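Glyoxylate reductase (Paecilomyces sp. J18, PDB 3WNV) probably reduces glyoxylate to glycolate with a nicotinamide cofactor, as a fungal member of the D-isomer specific 2-hydroxyacid dehydrogenase family. Local coordinates at residues V118-L122 with M287-G293; T156-M162 with M178-N184; T221-E227 with A246-A252. One frame throughout, in Å; residues are numbered along the deposited sequence.

In the fold
All three interactions belong to the Rossmann-type cofactor domain, and their centres lie about 18 Å from one another. Interaction 2 is the most buried: two neighbouring parallel strands, 156-160 and 179-183, share a full ladder of backbone hydrogen bonds. Interactions 1 and 3 are both partly buried. Interaction 1 reaches the same seven-stranded sheet at one of its two edge strands, 287-288, but there helix 112-127 meets the strand and the loop after it through apolar side chains. Interaction 3 joins the connections after strands 210-213 and 237-241, by three backbone bonds and a histidine ring. Along the chain, interactions 2 and 3 follow one another in series, both between the segments that interaction 1 brings together.

Interaction 1. Residues V118-L122 with M287-G293; sequences VAIFL and MLLPHIG
L289 (m, t) projects its CD1 among three side chains on one face of a helical turn: it lies 3.7 Å from L122 CD2, 4.0 Å from V118 CG1 and 4.0 Å from F121 CD2. Residues 118-122 are regular alpha helix, with L122 N bonded to V118 O at 2.8 Å. Residues 287-288 are extended; the chain then turns at P290, the centre of an inverse gamma turn. The CA atoms approach most closely at the two ends, V118 to G293 (5.6 Å) and L122 to M287 (6.2 Å). F121 (chi1 t) brings CE2 to 3.6 Å from CE of M287 (t, p, t), while L122 (m, t) sets CD2 3.8 Å from M287 CG. V118 (t) directs CG2 to I292 CG1 (4.2 Å) and to G293 CA (4.0 Å). Helix 112-127 thus packs on edge strand 287-288 of the Rossmann-type sheet and, more extensively, on the loop that leaves it, where D268 accepts from I292 N and G293 N. The side-chain contacts are all apolar, so cohesion rests on van der Waals fit and exclusion of water.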
loop_
_atom_site.group_PDB
_atom_site.type_symbol
_atom_site.label_atom_id
_atom_site.label_comp_id
_atom_site.label_asym_id
_atom_site.label_seq_id
_atom_site.Cartn_x
_atom_site.Cartn_y
_atom_site.Cartn_z
ATOM N N VAL A 118 1.754 2.193 -11.743
ATOM C CA VAL A 118 2.149 0.778 -11.725
ATOM C C VAL A 118 0.908 -0.118 -11.928
ATOM O O VAL A 118 0.982 -1.106 -12.603
ATOM C CB VAL A 118 2.940 0.433 -10.468
ATOM C CG1 VAL A 118 2.960 -1.068 -10.208
ATOM C CG2 VAL A 118 4.374 0.930 -10.620
ATOM N N ALA A 119 -0.239 0.281 -11.399
ATOM C CA ALA A 119 -1.491 -0.477 -11.589
ATOM C C ALA A 119 -1.814 -0.575 -13.075
ATOM O O ALA A 119 -2.219 -1.621 -13.548
ATOM C CB ALA A 119 -2.629 0.226 -10.892
ATOM N N ILE A 120 -1.681 0.529 -13.805
ATOM C CA ILE A 120 -2.019 0.484 -15.256
ATOM C C ILE A 120 -0.952 -0.314 -16.010
ATOM O O ILE A 120 -1.263 -1.119 -16.889
ATOM C CB ILE A 120 -2.156 1.896 -15.837
ATOM C CG1 ILE A 120 -3.358 2.628 -15.173
ATOM C CG2 ILE A 120 -2.255 1.894 -17.393
ATOM C CD1 ILE A 120 -4.757 1.965 -15.355
ATOM N N PHE A 121 0.313 -0.108 -15.653
ATOM C CA PHE A 121 1.390 -0.930 -16.215
ATOM C C PHE A 121 1.100 -2.398 -16.043
ATOM O O PHE A 121 1.129 -3.164 -17.021
ATOM C CB PHE A 121 2.747 -0.526 -15.620
ATOM C CG PHE A 121 3.907 -1.349 -16.123
ATOM C CD1 PHE A 121 4.528 -1.009 -17.307
ATOM C CD2 PHE A 121 4.397 -2.415 -15.388
ATOM C CE1 PHE A 121 5.615 -1.740 -17.804
ATOM C CE2 PHE A 121 5.509 -3.180 -15.852
ATOM C CZ PHE A 121 6.139 -2.820 -17.079
ATOM N N LEU A 122 0.792 -2.813 -14.819
ATOM C CA LEU A 122 0.406 -4.192 -14.563
ATOM C C LEU A 122 -0.817 -4.660 -15.349
ATOM O O LEU A 122 -0.862 -5.805 -15.768
ATOM C CB LEU A 122 0.187 -4.421 -13.057
ATOM C CG LEU A 122 1.433 -4.414 -12.206
ATOM C CD1 LEU A 122 1.055 -4.417 -10.702
ATOM C CD2 LEU A 122 2.331 -5.633 -12.550
ATOM N N MET A 287 1.474 -11.219 -14.662
ATOM C CA MET A 287 2.401 -10.084 -14.744
ATOM C C MET A 287 2.716 -9.662 -13.326
ATOM O O MET A 287 1.804 -9.246 -12.604
ATOM C CB MET A 287 1.754 -8.938 -15.511
ATOM C CG MET A 287 2.709 -7.757 -15.664
ATOM S SD MET A 287 4.033 -8.084 -16.878
ATOM C CE MET A 287 5.165 -6.709 -16.636
ATOM N N LEU A 288 3.979 -9.808 -12.917
ATOM C CA LEU A 288 4.333 -9.728 -11.483
ATOM C C LEU A 288 5.473 -8.754 -11.259
ATOM O O LEU A 288 6.523 -8.834 -11.947
ATOM C CB LEU A 288 4.791 -11.094 -10.985
ATOM C CG LEU A 288 3.789 -12.240 -11.131
ATOM C CD1 LEU A 288 4.318 -13.528 -10.540
ATOM C CD2 LEU A 288 2.434 -11.884 -10.458
ATOM N N LEU A 289 5.294 -7.864 -10.281
ATOM C CA LEU A 289 6.360 -6.962 -9.811
ATOM C C LEU A 289 6.573 -7.135 -8.304
ATOM O O LEU A 289 5.651 -7.514 -7.567
ATOM C CB LEU A 289 5.990 -5.494 -10.120
ATOM C CG LEU A 289 5.969 -5.149 -11.627
ATOM C CD1 LEU A 289 5.402 -3.737 -11.803
ATOM C CD2 LEU A 289 7.384 -5.219 -12.214
ATOM N N PRO A 290 7.799 -6.852 -7.827
ATOM C CA PRO A 290 8.083 -7.024 -6.381
ATOM C C PRO A 290 7.832 -5.769 -5.558
ATOM O O PRO A 290 8.764 -5.166 -4.974
ATOM C CB PRO A 290 9.561 -7.393 -6.358
ATOM C CG PRO A 290 10.148 -6.625 -7.597
ATOM C CD PRO A 290 9.022 -6.701 -8.644
ATOM N N HIS A 291 6.574 -5.355 -5.560
ATOM C CA HIS A 291 6.122 -4.201 -4.785
ATOM C C HIS A 291 6.944 -2.957 -5.038
ATOM O O HIS A 291 7.520 -2.392 -4.086
ATOM C CB HIS A 291 6.094 -4.549 -3.271
ATOM C CG HIS A 291 5.100 -3.764 -2.498
ATOM N ND1 HIS A 291 4.694 -4.116 -1.224
ATOM C CD2 HIS A 291 4.374 -2.654 -2.817
ATOM C CE1 HIS A 291 3.801 -3.247 -0.789
ATOM N NE2 HIS A 291 3.584 -2.353 -1.743
ATOM N N ILE A 292 6.912 -2.497 -6.301
ATOM C CA ILE A 292 7.675 -1.330 -6.712
ATOM C C ILE A 292 6.819 -0.067 -6.843
ATOM O O ILE A 292 7.337 0.971 -7.269
ATOM C CB ILE A 292 8.437 -1.541 -8.038
ATOM C CG1 ILE A 292 7.492 -1.588 -9.260
ATOM C CG2 ILE A 292 9.390 -2.784 -7.947
ATOM C CD1 ILE A 292 8.291 -1.535 -10.583
ATOM N N GLY A 293 5.552 -0.170 -6.493
ATOM C CA GLY A 293 4.574 0.921 -6.660
ATOM C C GLY A 293 5.130 2.325 -6.474
ATOM O O GLY A 293 5.158 3.141 -7.381
#

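Interaction 2. Residues T156-M162 with M178-N184; sequences TLGILGM and MNIIYHN
Strands 156-160 and 179-183 run parallel in adjacent positions, their axes 4.6 Å apart at closest approach and crossing at -22°. The register pairs T156 with N179, L157 with I180, G158 with I181, I159 with Y182 and L160 with H183. L157 and I159 supply both their N and O to the ladder: L157 N to N179 O (2.8 Å), I181 N to L157 O (2.8 Å), I159 N to I181 O (2.9 Å) and H183 N to I159 O (3.0 Å). G161 N continues it to H183 O (3.1 Å). The intervening peptides, of T156, G158 and L160, turn the other way and bond to strand 210-213 and N214. This is the first beta-alpha-beta crossover of a Rossmann-type domain, with helix 164-175 connecting the strands and G161 fitting the first glycine of a GxGxxG pattern; its phi/psi of 97/77 would jam a CB against the preceding carbonyl. Beyond the ladder, the N184 amide (chi1 m) pairs with the M162 backbone: OD1 accepts from M162 N (2.7 Å) and ND2 donates to M162 O (2.9 Å). At the opposite end a water donates to N179 OD1 (3.0 Å) and accepts from T156 OG1 (2.7 Å). L157, I159, I180 and Y182 share one face; M162 CB lies 3.4 Å from Y182 CD2, with CG over the ring. On the other face T156 CG2 meets I181 CG1 at 3.6 Å. Y182 OH is hydrogen-bonded to E193 and L188 N, and H183 ND1 to V199 O.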
loop_
_atom_site.group_PDB
_atom_site.type_symbol
_atom_site.label_atom_id
_atom_site.label_comp_id
_atom_site.label_asym_id
_atom_site.label_seq_id
_atom_site.Cartn_x
_atom_site.Cartn_y
_atom_site.Cartn_z
ATOM N N THR A 156 -14.856 -3.139 -18.927
ATOM C CA THR A 156 -15.139 -2.581 -17.588
ATOM C C THR A 156 -14.014 -2.793 -16.557
ATOM O O THR A 156 -13.577 -3.944 -16.288
ATOM C CB THR A 156 -16.485 -3.149 -17.062
ATOM O OG1 THR A 156 -17.503 -2.758 -17.971
ATOM C CG2 THR A 156 -16.837 -2.582 -15.698
ATOM N N LEU A 157 -13.480 -1.676 -16.055
ATOM C CA LEU A 157 -12.612 -1.684 -14.888
ATOM C C LEU A 157 -13.467 -1.586 -13.623
ATOM O O LEU A 157 -14.230 -0.622 -13.431
ATOM C CB LEU A 157 -11.600 -0.515 -14.927
ATOM C CG LEU A 157 -10.749 -0.458 -13.644
ATOM C CD1 LEU A 157 -9.900 -1.744 -13.529
ATOM C CD2 LEU A 157 -9.800 0.752 -13.647
ATOM N N GLY A 158 -13.364 -2.601 -12.770
ATOM C CA GLY A 158 -14.029 -2.572 -11.467
ATOM C C GLY A 158 -13.019 -2.298 -10.361
ATOM O O GLY A 158 -11.915 -2.863 -10.331
ATOM N N ILE A 159 -13.370 -1.383 -9.470
ATOM C CA ILE A 159 -12.459 -0.946 -8.404
ATOM C C ILE A 159 -13.153 -1.212 -7.054
ATOM O O ILE A 159 -14.198 -0.632 -6.728
ATOM C CB ILE A 159 -12.077 0.561 -8.546
ATOM C CG1 ILE A 159 -11.341 0.827 -9.866
ATOM C CG2 ILE A 159 -11.242 1.067 -7.332
ATOM C CD1 ILE A 159 -11.056 2.314 -10.130
ATOM N N LEU A 160 -12.586 -2.117 -6.277
ATOM C CA LEU A 160 -13.076 -2.284 -4.898
ATOM C C LEU A 160 -12.267 -1.379 -3.970
ATOM O O LEU A 160 -11.136 -1.681 -3.679
ATOM C CB LEU A 160 -12.913 -3.746 -4.477
ATOM C CG LEU A 160 -13.330 -4.096 -3.040
ATOM C CD1 LEU A 160 -14.820 -3.859 -2.888
ATOM C CD2 LEU A 160 -12.956 -5.539 -2.792
ATOM N N GLY A 161 -12.871 -0.283 -3.495
ATOM C CA GLY A 161 -12.179 0.678 -2.663
ATOM C C GLY A 161 -11.715 1.803 -3.553
ATOM O O GLY A 161 -10.566 1.875 -3.952
ATOM N N MET A 162 -12.664 2.660 -3.899
ATOM C CA MET A 162 -12.414 3.830 -4.701
ATOM C C MET A 162 -12.031 4.940 -3.724
ATOM O O MET A 162 -12.828 5.378 -2.884
ATOM C CB MET A 162 -13.690 4.177 -5.482
ATOM C CG MET A 162 -13.706 5.545 -6.110
ATOM S SD MET A 162 -12.543 5.576 -7.481
ATOM C CE MET A 162 -13.468 4.664 -8.703
ATOM N N MET A 178 -11.719 2.487 -21.143
ATOM C CA MET A 178 -12.472 1.641 -20.197
ATOM C C MET A 178 -13.668 2.363 -19.551
ATOM O O MET A 178 -13.662 3.575 -19.416
ATOM C CB MET A 178 -11.555 1.091 -19.109
ATOM C CG MET A 178 -10.387 0.347 -19.695
ATOM S SD MET A 178 -9.451 -0.492 -18.435
ATOM C CE MET A 178 -10.380 -2.014 -18.222
ATOM N N ASN A 179 -14.693 1.581 -19.200
ATOM C CA ASN A 179 -15.821 2.047 -18.401
ATOM C C ASN A 179 -15.489 1.707 -16.958
ATOM O O ASN A 179 -14.866 0.674 -16.673
ATOM C CB ASN A 179 -17.089 1.302 -18.788
ATOM C CG ASN A 179 -17.449 1.508 -20.218
ATOM O OD1 ASN A 179 -17.695 0.550 -20.948
ATOM N ND2 ASN A 179 -17.466 2.764 -20.644
ATOM N N ILE A 180 -15.894 2.558 -16.038
ATOM C CA ILE A 180 -15.425 2.389 -14.649
ATOM C C ILE A 180 -16.594 2.105 -13.720
ATOM O O ILE A 180 -17.586 2.842 -13.716
ATOM C CB ILE A 180 -14.698 3.632 -14.120
ATOM C CG1 ILE A 180 -13.739 4.184 -15.171
ATOM C CG2 ILE A 180 -13.992 3.327 -12.775
ATOM C CD1 ILE A 180 -12.569 3.204 -15.525
ATOM N N ILE A 181 -16.496 1.028 -12.952
ATOM C CA ILE A 181 -17.460 0.773 -11.873
ATOM C C ILE A 181 -16.714 0.584 -10.558
ATOM O O ILE A 181 -15.527 0.253 -10.543
ATOM C CB ILE A 181 -18.372 -0.453 -12.135
ATOM C CG1 ILE A 181 -17.529 -1.735 -12.293
ATOM C CG2 ILE A 181 -19.219 -0.212 -13.378
ATOM C CD1 ILE A 181 -18.423 -3.024 -12.431
ATOM N N TYR A 182 -17.410 0.767 -9.443
ATOM C CA TYR A 182 -16.747 0.612 -8.155
ATOM C C TYR A 182 -17.705 0.244 -7.047
ATOM O O TYR A 182 -18.916 0.489 -7.119
ATOM C CB TYR A 182 -16.005 1.897 -7.764
ATOM C CG TYR A 182 -16.919 2.933 -7.116
ATOM C CD1 TYR A 182 -17.761 3.740 -7.893
ATOM C CD2 TYR A 182 -16.933 3.115 -5.733
ATOM C CE1 TYR A 182 -18.624 4.696 -7.296
ATOM C CE2 TYR A 182 -17.773 4.078 -5.144
ATOM C CZ TYR A 182 -18.602 4.858 -5.932
ATOM O OH TYR A 182 -19.417 5.807 -5.320
ATOM N N HIS A 183 -17.134 -0.316 -5.987
ATOM C CA HIS A 183 -17.890 -0.567 -4.770
ATOM C C HIS A 183 -17.085 -0.141 -3.552
ATOM O O HIS A 183 -15.938 -0.562 -3.357
ATOM C CB HIS A 183 -18.273 -2.038 -4.621
ATOM C CG HIS A 183 -19.005 -2.318 -3.339
ATOM N ND1 HIS A 183 -20.303 -1.903 -3.128
ATOM C CD2 HIS A 183 -18.593 -2.879 -2.172
ATOM C CE1 HIS A 183 -20.681 -2.248 -1.904
ATOM N NE2 HIS A 183 -19.664 -2.828 -1.303
ATOM N N ASN A 184 -17.697 0.717 -2.753
ATOM C CA ASN A 184 -17.198 1.034 -1.425
ATOM C C ASN A 184 -18.356 0.688 -0.518
ATOM O O ASN A 184 -19.485 0.592 -0.990
ATOM C CB ASN A 184 -16.923 2.536 -1.300
ATOM C CG ASN A 184 -15.670 2.958 -2.010
ATOM O OD1 ASN A 184 -15.134 2.220 -2.874
ATOM N ND2 ASN A 184 -15.166 4.145 -1.643
HETATM O O HOH W 1 -17.791 -2.400 -20.674
#

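Interaction 3. Residues T221-E227 with A246-A252; sequences TRHIIGE and ALIDEKA
A246, in a 3-10 turn, offers its carbonyl to the facing loop: H223 N donates to A246 O at 2.8 Å. H223 sits at the third position of a type II turn from T221 to I224, closed by I224 N to T221 O (3.0 Å), and its phi/psi of 56/28 is left-handed. L247 follows with its CA 4.6 Å from that of R222. Its O accepts from I225 N (3.1 Å), and its side chain (m, t) brings CD2 to 3.4 Å from T221 O and 3.5 Å from T221 OG1, a hydroxyl itself bonded to A216 O and N218 N. At I248 the chain is extended and forms a single bridge with I225 (CA-CA 4.7 Å), I248 CG1 lying 4.2 Å from I225 CB. D249 N then donates to I225 O (3.0 Å). D249 CA packs over one face of the H223 imidazole, 3.7 Å from the ring centroid and 12° off its normal, a CH-pi contact; H223 has chi1 m, and its NE2 is held by E271. D249 (chi1 t) is also the N-cap of helix 250-259: OD1 accepts from A252 N (3.2 Å), while OD2 accepts from a water that in turn accepts from E227 N (both 2.8 Å). A252 ends the segment with CB 3.8 Å from E227 CG; E227 forms a salt bridge with R255. G226 is the N-cap residue of helix 227-232, so the contact sets the starts of two helices side by side, in the connections that follow parallel strands 210-213 and 237-241 of a Rossmann-type domain.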
loop_
_atom_site.group_PDB
_atom_site.type_symbol
_atom_site.label_atom_id
_atom_site.label_comp_id
_atom_site.label_asym_id
_atom_site.label_seq_id
_atom_site.Cartn_x
_atom_site.Cartn_y
_atom_site.Cartn_z
ATOM N N THR A 221 -10.766 -7.515 6.099
ATOM C CA THR A 221 -10.486 -7.465 4.663
ATOM C C THR A 221 -9.438 -8.485 4.244
ATOM O O THR A 221 -9.219 -8.668 3.050
ATOM C CB THR A 221 -10.044 -6.069 4.186
ATOM O OG1 THR A 221 -8.845 -5.706 4.888
ATOM C CG2 THR A 221 -11.134 -5.010 4.462
ATOM N N ARG A 222 -8.779 -9.135 5.214
ATOM C CA ARG A 222 -7.886 -10.270 4.874
ATOM C C ARG A 222 -8.720 -11.307 4.125
ATOM O O ARG A 222 -9.788 -11.686 4.610
ATOM C CB ARG A 222 -7.309 -10.939 6.137
ATOM C CG ARG A 222 -6.384 -12.125 5.822
ATOM C CD ARG A 222 -5.813 -12.737 7.079
ATOM N NE ARG A 222 -4.943 -13.879 6.788
ATOM C CZ ARG A 222 -5.366 -15.134 6.617
ATOM N NH1 ARG A 222 -6.666 -15.441 6.699
ATOM N NH2 ARG A 222 -4.487 -16.093 6.355
ATOM N N HIS A 223 -8.258 -11.743 2.948
ATOM C CA HIS A 223 -8.997 -12.689 2.094
ATOM C C HIS A 223 -10.410 -12.251 1.719
ATOM O O HIS A 223 -11.293 -13.103 1.477
ATOM C CB HIS A 223 -9.088 -14.053 2.788
ATOM C CG HIS A 223 -7.780 -14.764 2.917
ATOM N ND1 HIS A 223 -7.689 -16.098 3.241
ATOM C CD2 HIS A 223 -6.505 -14.335 2.726
ATOM C CE1 HIS A 223 -6.417 -16.457 3.281
ATOM N NE2 HIS A 223 -5.682 -15.403 2.968
ATOM N N ILE A 224 -10.657 -10.951 1.671
ATOM C CA ILE A 224 -11.943 -10.492 1.163
ATOM C C ILE A 224 -12.250 -11.050 -0.249
ATOM O O ILE A 224 -13.413 -11.264 -0.595
ATOM C CB ILE A 224 -12.048 -8.962 1.190
ATOM C CG1 ILE A 224 -13.498 -8.511 1.016
ATOM C CG2 ILE A 224 -11.073 -8.330 0.192
ATOM C CD1 ILE A 224 -13.695 -7.006 1.267
ATOM N N ILE A 225 -11.215 -11.291 -1.062
ATOM C CA ILE A 225 -11.376 -12.067 -2.301
ATOM C C ILE A 225 -10.865 -13.493 -2.054
ATOM O O ILE A 225 -9.677 -13.737 -2.029
ATOM C CB ILE A 225 -10.609 -11.385 -3.478
ATOM C CG1 ILE A 225 -11.029 -9.909 -3.576
ATOM C CG2 ILE A 225 -10.802 -12.134 -4.821
ATOM C CD1 ILE A 225 -12.444 -9.741 -4.011
ATOM N N GLY A 226 -11.774 -14.422 -1.796
ATOM C CA GLY A 226 -11.388 -15.806 -1.659
ATOM C C GLY A 226 -12.132 -16.648 -2.687
ATOM O O GLY A 226 -12.609 -16.111 -3.680
ATOM N N GLU A 227 -12.223 -17.955 -2.447
ATOM C CA GLU A 227 -12.780 -18.888 -3.441
ATOM C C GLU A 227 -14.146 -18.466 -3.905
ATOM O O GLU A 227 -14.444 -18.507 -5.110
ATOM C CB GLU A 227 -12.957 -20.260 -2.814
ATOM C CG GLU A 227 -11.734 -21.108 -2.730
ATOM C CD GLU A 227 -12.118 -22.567 -2.568
ATOM O OE1 GLU A 227 -13.325 -22.866 -2.712
ATOM O OE2 GLU A 227 -11.226 -23.398 -2.307
ATOM N N ALA A 246 -2.552 -9.665 1.022
ATOM C CA ALA A 246 -3.349 -10.533 1.875
ATOM C C ALA A 246 -4.837 -10.245 1.777
ATOM O O ALA A 246 -5.660 -10.954 2.393
ATOM C CB ALA A 246 -2.879 -10.480 3.364
ATOM N N LEU A 247 -5.207 -9.268 0.959
ATOM C CA LEU A 247 -6.613 -9.025 0.637
ATOM C C LEU A 247 -7.165 -10.155 -0.209
ATOM O O LEU A 247 -8.387 -10.346 -0.303
ATOM C CB LEU A 247 -6.784 -7.714 -0.144
ATOM C CG LEU A 247 -6.401 -6.414 0.580
ATOM C CD1 LEU A 247 -6.420 -5.303 -0.489
ATOM C CD2 LEU A 247 -7.364 -6.086 1.738
ATOM N N ILE A 248 -6.265 -10.907 -0.840
ATOM C CA ILE A 248 -6.675 -12.023 -1.666
ATOM C C ILE A 248 -6.124 -13.293 -1.032
ATOM O O ILE A 248 -5.007 -13.289 -0.525
ATOM C CB ILE A 248 -6.101 -11.925 -3.092
ATOM C CG1 ILE A 248 -6.491 -10.594 -3.701
ATOM C CG2 ILE A 248 -6.579 -13.160 -3.924
ATOM C CD1 ILE A 248 -5.841 -10.280 -5.051
ATOM N N ASP A 249 -6.952 -14.343 -1.015
ATOM C CA ASP A 249 -6.549 -15.691 -0.642
ATOM C C ASP A 249 -5.672 -16.196 -1.797
ATOM O O ASP A 249 -6.183 -16.666 -2.823
ATOM C CB ASP A 249 -7.808 -16.569 -0.468
ATOM C CG ASP A 249 -7.476 -17.999 -0.082
ATOM O OD1 ASP A 249 -6.314 -18.395 -0.247
ATOM O OD2 ASP A 249 -8.373 -18.742 0.394
ATOM N N GLU A 250 -4.356 -16.039 -1.658
ATOM C CA GLU A 250 -3.467 -16.238 -2.806
ATOM C C GLU A 250 -3.503 -17.688 -3.270
ATOM O O GLU A 250 -3.360 -17.980 -4.462
ATOM C CB GLU A 250 -2.042 -15.809 -2.427
ATOM C CG GLU A 250 -1.126 -15.555 -3.620
ATOM C CD GLU A 250 0.126 -14.775 -3.180
ATOM O OE1 GLU A 250 -0.064 -13.611 -2.762
ATOM O OE2 GLU A 250 1.280 -15.314 -3.207
ATOM N N LYS A 251 -3.725 -18.609 -2.346
ATOM C CA LYS A 251 -3.798 -20.018 -2.751
ATOM C C LYS A 251 -5.051 -20.246 -3.584
ATOM O O LYS A 251 -5.025 -20.977 -4.565
ATOM C CB LYS A 251 -3.763 -20.963 -1.553
ATOM C CG LYS A 251 -2.378 -21.170 -0.970
ATOM C CD LYS A 251 -2.481 -22.024 0.257
ATOM C CE LYS A 251 -1.150 -22.072 0.983
ATOM N NZ LYS A 251 -1.278 -22.714 2.322
ATOM N N ALA A 252 -6.143 -19.581 -3.225
ATOM C CA ALA A 252 -7.364 -19.668 -4.029
ATOM C C ALA A 252 -7.230 -18.992 -5.393
ATOM O O ALA A 252 -7.791 -19.450 -6.404
ATOM C CB ALA A 252 -8.548 -19.061 -3.265
HETATM O O HOH W 2 -11.116 -18.723 0.048
#